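Local coordinates for ferric-siderophore receptor protein (Streptomyces coelicolor, PDB 2X4L), which probably binds ferric siderophores outside the cell membrane and delivers them for uptake, as a solute-binding protein of an iron transport system, at residues 31-34 with 35-39; 156-159 with 160-163. One frame throughout, in Å; residues are numbered along the deposited sequence.

Contact 1 (31-34 with 35-39)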
ATOM      1  N   PHE A  31      -0.433 -19.849  12.123  1.00 17.30           N
ATOM      2  CA  PHE A  31       0.082 -18.491  12.030  1.00 17.66           C
ATOM      3  C   PHE A  31      -0.634 -17.577  13.008  1.00 17.92           C
ATOM      4  O   PHE A  31      -1.872 -17.517  13.020  1.00 17.72           O
ATOM      5  CB  PHE A  31      -0.134 -17.946  10.614  1.00 17.49           C
ATOM      6  CG  PHE A  31       0.568 -16.620  10.376  1.00 15.22           C
ATOM      7  CD1 PHE A  31       1.957 -16.606  10.220  1.00 18.70           C
ATOM      8  CD2 PHE A  31      -0.156 -15.408  10.270  1.00 16.78           C
ATOM      9  CE1 PHE A  31       2.632 -15.407   9.995  1.00 19.51           C
ATOM     10  CE2 PHE A  31       0.519 -14.253  10.145  1.00 16.07           C
ATOM     11  CZ  PHE A  31       1.862 -14.206   9.915  1.00 16.86           C
ATOM     12  N   LYS A  32       0.106 -16.793  13.763  1.00 18.66           N
ATOM     13  CA  LYS A  32      -0.481 -15.828  14.681  1.00 18.79           C
ATOM     14  C   LYS A  32      -0.429 -14.448  13.973  1.00 16.66           C
ATOM     15  O   LYS A  32       0.652 -13.963  13.683  1.00 18.24           O
ATOM     16  CB  LYS A  32       0.270 -15.832  15.994  1.00 19.82           C
ATOM     17  CG  LYS A  32      -0.328 -14.816  17.011  1.00 19.86           C
ATOM     18  CD  LYS A  32       0.521 -14.810  18.382  1.00 29.44           C
ATOM     19  CE  LYS A  32       0.074 -13.669  19.315  1.00 32.39           C
ATOM     20  NZ  LYS A  32      -1.061 -14.055  20.261  1.00 43.82           N
ATOM     21  N   ASP A  33      -1.576 -13.867  13.670  1.00 16.89           N
ATOM     22  CA  ASP A  33      -1.576 -12.602  12.940  1.00 14.32           C
ATOM     23  C   ASP A  33      -1.490 -11.335  13.804  1.00 16.49           C
ATOM     24  O   ASP A  33      -1.220 -11.434  15.038  1.00 16.47           O
ATOM     25  CB  ASP A  33      -2.827 -12.500  12.004  1.00 14.01           C
ATOM     26  CG  ASP A  33      -4.149 -12.164  12.764  1.00 14.49           C
ATOM     27  OD1 ASP A  33      -4.087 -11.957  14.009  1.00 16.95           O
ATOM     28  OD2 ASP A  33      -5.191 -12.005  12.152  1.00 13.35           O
ATOM     29  N   ASP A  34      -1.667 -10.181  13.197  1.00 16.12           N
ATOM     30  CA  ASP A  34      -1.414  -8.909  13.916  1.00 16.06           C
ATOM     31  C   ASP A  34      -2.599  -8.421  14.718  1.00 16.28           C
ATOM     32  O   ASP A  34      -2.530  -7.300  15.360  1.00 18.67           O
ATOM     33  CB  ASP A  34      -0.984  -7.812  12.948  1.00 14.99           C
ATOM     34  CG  ASP A  34       0.396  -8.071  12.426  1.00 18.19           C
ATOM     35  OD1 ASP A  34       1.229  -8.746  13.118  1.00 19.11           O
ATOM     36  OD2 ASP A  34       0.693  -7.485  11.368  1.00 17.50           O
ATOM     37  N   ARG A  35      -3.667  -9.229  14.741  1.00 16.92           N
ATOM     38  CA  ARG A  35      -4.733  -9.015  15.680  1.00 17.26           C
ATOM     39  C   ARG A  35      -4.434  -9.885  16.893  1.00 17.51           C
ATOM     40  O   ARG A  35      -5.228  -9.948  17.805  1.00 20.28           O
ATOM     41  CB  ARG A  35      -6.099  -9.438  15.115  1.00 15.86           C
ATOM     42  CG  ARG A  35      -6.536  -8.550  13.929  1.00 17.19           C
ATOM     43  CD  ARG A  35      -7.806  -9.091  13.354  1.00 19.19           C
ATOM     44  NE  ARG A  35      -7.597 -10.420  12.824  1.00 16.08           N
ATOM     45  CZ  ARG A  35      -8.529 -11.210  12.282  1.00 16.16           C
ATOM     46  NH1 ARG A  35      -9.778 -10.845  12.186  1.00 16.31           N
ATOM     47  NH2 ARG A  35      -8.159 -12.440  11.870  1.00 14.84           N
ATOM     48  N   GLY A  36      -3.361 -10.689  16.866  1.00 18.44           N
ATOM     49  CA  GLY A  36      -3.080 -11.582  18.018  1.00 19.52           C
ATOM     50  C   GLY A  36      -3.829 -12.941  17.958  1.00 20.84           C
ATOM     51  O   GLY A  36      -3.774 -13.761  18.909  1.00 22.90           O
ATOM     52  N   THR A  37      -4.473 -13.219  16.828  1.00 21.72           N
ATOM     53  CA  THR A  37      -5.186 -14.469  16.724  1.00 23.79           C
ATOM     54  C   THR A  37      -4.370 -15.520  15.977  1.00 23.71           C
ATOM     55  O   THR A  37      -3.725 -15.252  14.972  1.00 22.70           O
ATOM     56  CB  THR A  37      -6.581 -14.309  16.162  1.00 27.26           C
ATOM     57  OG1 THR A  37      -6.516 -13.775  14.886  1.00 30.79           O
ATOM     58  CG2 THR A  37      -7.367 -13.408  16.995  1.00 28.49           C
ATOM     59  N   THR A  38      -4.403 -16.741  16.491  1.00 23.04           N
ATOM     60  CA  THR A  38      -3.608 -17.813  15.933  1.00 22.74           C
ATOM     61  C   THR A  38      -4.524 -18.719  15.168  1.00 22.30           C
ATOM     62  O   THR A  38      -5.438 -19.368  15.759  1.00 24.73           O
ATOM     63  CB  THR A  38      -2.870 -18.650  16.993  1.00 24.52           C
ATOM     64  OG1 THR A  38      -1.960 -17.807  17.677  1.00 25.97           O
ATOM     65  CG2 THR A  38      -2.089 -19.798  16.334  1.00 24.08           C
ATOM     66  N   VAL A  39      -4.290 -18.807  13.877  1.00 20.02           N
ATOM     67  CA  VAL A  39      -5.046 -19.762  13.063  1.00 20.49           C
ATOM     68  C   VAL A  39      -4.242 -21.040  12.967  1.00 19.55           C
ATOM     69  O   VAL A  39      -3.056 -20.986  12.652  1.00 20.38           O
ATOM     70  CB  VAL A  39      -5.291 -19.160  11.645  1.00 20.10           C
ATOM     71  CG1 VAL A  39      -6.010 -20.198  10.737  1.00 19.76           C
ATOM     72  CG2 VAL A  39      -6.060 -17.831  11.771  1.00 22.94           C
TER
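The carboxylate of Asp33 gathers five donors from Arg35 and Thr37 and so organises the turn of a beta hairpin, whose two short antiparallel strands are 29-32 and 38-41. OD2 takes NE and NH2 of Arg35, both lying close to the guanidinium plane. NE, at 3.0 Å from OD2, comes in on the syn side of the carboxylate, while NH2 arrives nearly along the C-O axis; the two planes are turned 58° apart. Ala144 N of strand 142-146 also donates to this oxygen, and Arg35 NH2 reaches Ser142 OG as well. The other oxygen, OD1, works on the backbone: Arg35 N lies 2.9 Å from Asp33 OD1, above the carboxylate plane, and Thr37 N meets it at 3.1 Å, on its syn side but well out of that plane. Thr37 OG1 adds a third, longer bond to OD1. What brings the carboxylate over the turn is the first torsion of Asp33, which sets CG between the backbone N and the carbonyl carbon (chi1 77°). A type I turn runs from Asp33 to Gly36, closed by Gly36 N to Asp33 O at 2.9 Å. Gly36, its last residue, has positive phi (86°), where a side chain would press on the preceding carbonyl oxygen. Asp33 N then bonds Thr37 O, and Phe31 and Val39 exchange two backbone bonds as a hydrogen-bonded pair. Their side chains share the buried face, Phe31 against Val143 and Val39 against Pro141. Lys32 and Thr38, a non-hydrogen-bonded pair, occupy the exposed face. There CB and CG of Lys32 cross Thr38 OG1, CB the nearer at 3.4 Å, before the chain bends to set Lys32 NZ 3.0 Å from Gly36 O, above that carbonyl's plane.

Contact 2 (156-159 with 160-163)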
ATOM      1  N   LEU A 156       6.426  -5.764   6.254  1.00 15.72           N
ATOM      2  CA  LEU A 156       7.235  -6.557   5.274  1.00 14.76           C
ATOM      3  C   LEU A 156       7.770  -7.830   5.883  1.00 17.09           C
ATOM      4  O   LEU A 156       7.711  -8.912   5.289  1.00 17.10           O
ATOM      5  CB  LEU A 156       8.389  -5.728   4.711  1.00 15.15           C
ATOM      6  CG  LEU A 156       7.938  -4.714   3.651  1.00 14.14           C
ATOM      7  CD1 LEU A 156       9.136  -3.800   3.254  1.00 14.28           C
ATOM      8  CD2 LEU A 156       7.535  -5.450   2.411  1.00 17.36           C
ATOM      9  N   GLN A 157       8.313  -7.714   7.074  1.00 18.23           N
ATOM     10  CA  GLN A 157       8.835  -8.951   7.620  1.00 22.48           C
ATOM     11  C   GLN A 157       7.680  -9.868   8.058  1.00 21.28           C
ATOM     12  O   GLN A 157       7.842 -11.090   7.888  1.00 22.25           O
ATOM     13  CB  GLN A 157       9.817  -8.655   8.652  1.00 27.74           C
ATOM     14  CG  GLN A 157       9.345  -7.998   9.852  1.00 35.38           C
ATOM     15  CD  GLN A 157      10.345  -8.272  10.962  1.00 48.63           C
ATOM     16  OE1 GLN A 157      11.110  -7.373  11.366  1.00 55.67           O
ATOM     17  NE2 GLN A 157      10.405  -9.530  11.404  1.00 53.19           N
ATOM     18  N   ARG A 158       6.531  -9.309   8.511  1.00 18.80           N
ATOM     19  CA  ARG A 158       5.351 -10.139   8.974  1.00 17.81           C
ATOM     20  C   ARG A 158       4.808 -10.925   7.718  1.00 17.78           C
ATOM     21  O   ARG A 158       4.478 -12.135   7.738  1.00 20.08           O
ATOM     22  CB  ARG A 158       4.236  -9.293   9.599  1.00 20.54           C
ATOM     23  CG  ARG A 158       4.590  -8.609  10.979  1.00 21.33           C
ATOM     24  CD  ARG A 158       4.749  -9.680  12.066  1.00 27.18           C
ATOM     25  NE  ARG A 158       3.411 -10.108  12.512  1.00 25.53           N
ATOM     26  CZ  ARG A 158       3.009 -11.352  12.692  1.00 29.45           C
ATOM     27  NH1 ARG A 158       3.805 -12.422  12.440  1.00 28.53           N
ATOM     28  NH2 ARG A 158       1.786 -11.511  13.152  1.00 24.30           N
ATOM     29  N   MET A 159       4.683 -10.229   6.568  1.00 16.44           N
ATOM     30  CA  MET A 159       4.244 -10.877   5.315  1.00 16.88           C
ATOM     31  C   MET A 159       5.229 -11.945   4.808  1.00 16.30           C
ATOM     32  O   MET A 159       4.824 -12.987   4.255  1.00 17.84           O
ATOM     33  CB  MET A 159       4.028  -9.806   4.234  1.00 16.04           C
ATOM     34  CG  MET A 159       3.347 -10.369   2.924  1.00 14.04           C
ATOM     35  SD  MET A 159       1.653 -11.023   3.222  1.00 14.30           S
ATOM     36  CE  MET A 159       0.779  -9.474   3.323  1.00 15.86           C
ATOM     37  N   TRP A 160       6.541 -11.664   4.954  1.00 18.15           N
ATOM     38  CA  TRP A 160       7.553 -12.659   4.653  1.00 22.37           C
ATOM     39  C   TRP A 160       7.386 -13.908   5.502  1.00 22.40           C
ATOM     40  O   TRP A 160       7.416 -15.044   4.970  1.00 22.14           O
ATOM     41  CB  TRP A 160       8.885 -11.985   4.868  1.00 24.44           C
ATOM     42  CG  TRP A 160      10.087 -12.814   4.925  1.00 33.01           C
ATOM     43  CD1 TRP A 160      10.376 -13.795   5.827  1.00 37.71           C
ATOM     44  CD2 TRP A 160      11.246 -12.649   4.126  1.00 37.54           C
ATOM     45  NE1 TRP A 160      11.581 -14.343   5.564  1.00 42.71           N
ATOM     46  CE2 TRP A 160      12.171 -13.632   4.545  1.00 40.39           C
ATOM     47  CE3 TRP A 160      11.570 -11.818   3.051  1.00 39.99           C
ATOM     48  CZ2 TRP A 160      13.424 -13.799   3.949  1.00 45.37           C
ATOM     49  CZ3 TRP A 160      12.825 -11.948   2.469  1.00 43.02           C
ATOM     50  CH2 TRP A 160      13.747 -12.950   2.925  1.00 47.69           C
ATOM     51  N   GLU A 161       7.198 -13.732   6.809  1.00 21.56           N
ATOM     52  CA  GLU A 161       6.970 -14.901   7.677  1.00 22.76           C
ATOM     53  C   GLU A 161       5.726 -15.680   7.212  1.00 20.89           C
ATOM     54  O   GLU A 161       5.745 -16.938   7.240  1.00 23.51           O
ATOM     55  CB  GLU A 161       6.814 -14.440   9.147  1.00 24.26           C
ATOM     56  CG  GLU A 161       8.120 -13.828   9.638  1.00 29.88           C
ATOM     57  CD  GLU A 161       8.037 -12.954  10.915  1.00 37.10           C
ATOM     58  OE1 GLU A 161       6.941 -12.805  11.506  1.00 33.15           O
ATOM     59  OE2 GLU A 161       9.146 -12.473  11.374  1.00 43.30           O
ATOM     60  N   LEU A 162       4.642 -14.956   6.869  1.00 18.13           N
ATOM     61  CA  LEU A 162       3.425 -15.630   6.445  1.00 16.22           C
ATOM     62  C   LEU A 162       3.677 -16.394   5.159  1.00 17.37           C
ATOM     63  O   LEU A 162       3.344 -17.587   5.060  1.00 17.49           O
ATOM     64  CB  LEU A 162       2.358 -14.540   6.226  1.00 15.56           C
ATOM     65  CG  LEU A 162       1.015 -15.034   5.628  1.00 12.47           C
ATOM     66  CD1 LEU A 162       0.423 -16.118   6.533  1.00 15.61           C
ATOM     67  CD2 LEU A 162       0.042 -13.877   5.543  1.00 15.58           C
ATOM     68  N   ALA A 163       4.336 -15.771   4.191  1.00 17.00           N
ATOM     69  CA  ALA A 163       4.591 -16.471   2.954  1.00 18.67           C
ATOM     70  C   ALA A 163       5.428 -17.766   3.120  1.00 20.90           C
ATOM     71  O   ALA A 163       5.086 -18.808   2.557  1.00 20.50           O
ATOM     72  CB  ALA A 163       5.285 -15.491   1.991  1.00 19.28           C
TER
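Glu161 is reached from the preceding turn of helix 153-165 by two side chains, Gln157 and Arg158, one on each carboxylate oxygen. Gln157 forms the solvent side of this pairing, whereas Arg158 leads toward the hairpin of strands 29-32 and 38-41. Gln157 NE2 donates to Glu161 OE2 at 3.2 Å, an i to i+4 bond bent to 140°. The oxygen lies in the amide plane of Gln157; NE2 stands above the carboxylate plane, and the two flat groups are nearly perpendicular, 85° apart. Gln157 reaches this place with CG between its backbone N and carbonyl carbon (chi1 65°), running alongside Glu161. On the other oxygen, Arg158 NH1 makes a long i to i+3 salt bridge, 3.3 Å to Glu161 OE1, straight and in the guanidinium plane. The Arg158 chain, bent at chi2 and chi3, sends its NE to Asp34, the stronger partner. Gln157 lies on the exposed side and its bond is bent, so it is probably the looser of the two.

Four i to i+4 backbone bonds run through the whole segment, the shortest from Ala163 N to Met159 O at 2.8 Å. The tightly packed side is built from the buried Leu156, Met159, Leu162 and Ala163. Here Met159 SD lies against Leu162 CD2 at 4.0 Å, the two side chains crossing at an angle.

Around the helix, Trp160 packs on Val175 and Lys179 of helix 173-195, and its ring meets that of Tyr304 steeply. Leu156 touches both Phe182 of helix 173-195 and Cys307 of helix 304-320, Ala163 meets Tyr61 and Met170 in loops, and Leu162 rests on Trp29 and Phe31 of strand 29-32.

Contacts 1 and 2 lie on the same side of the chain's centre, their own centres about 13 Å apart, and they meet directly although they are well separated in sequence. Arg158 is the joint between them: its NE lies 2.6 Å from Asp34 OD1 in a salt bridge, and its NH2 is 2.8 Å from Lys32 O in a probable hydrogen bond. Beside this polar seam Phe31 CE1 packs 3.6 Å from Leu162 CA. The hairpin of contact 1 is thereby held to helix 153-165 by charge at its turn and by an aromatic ring on its first strand.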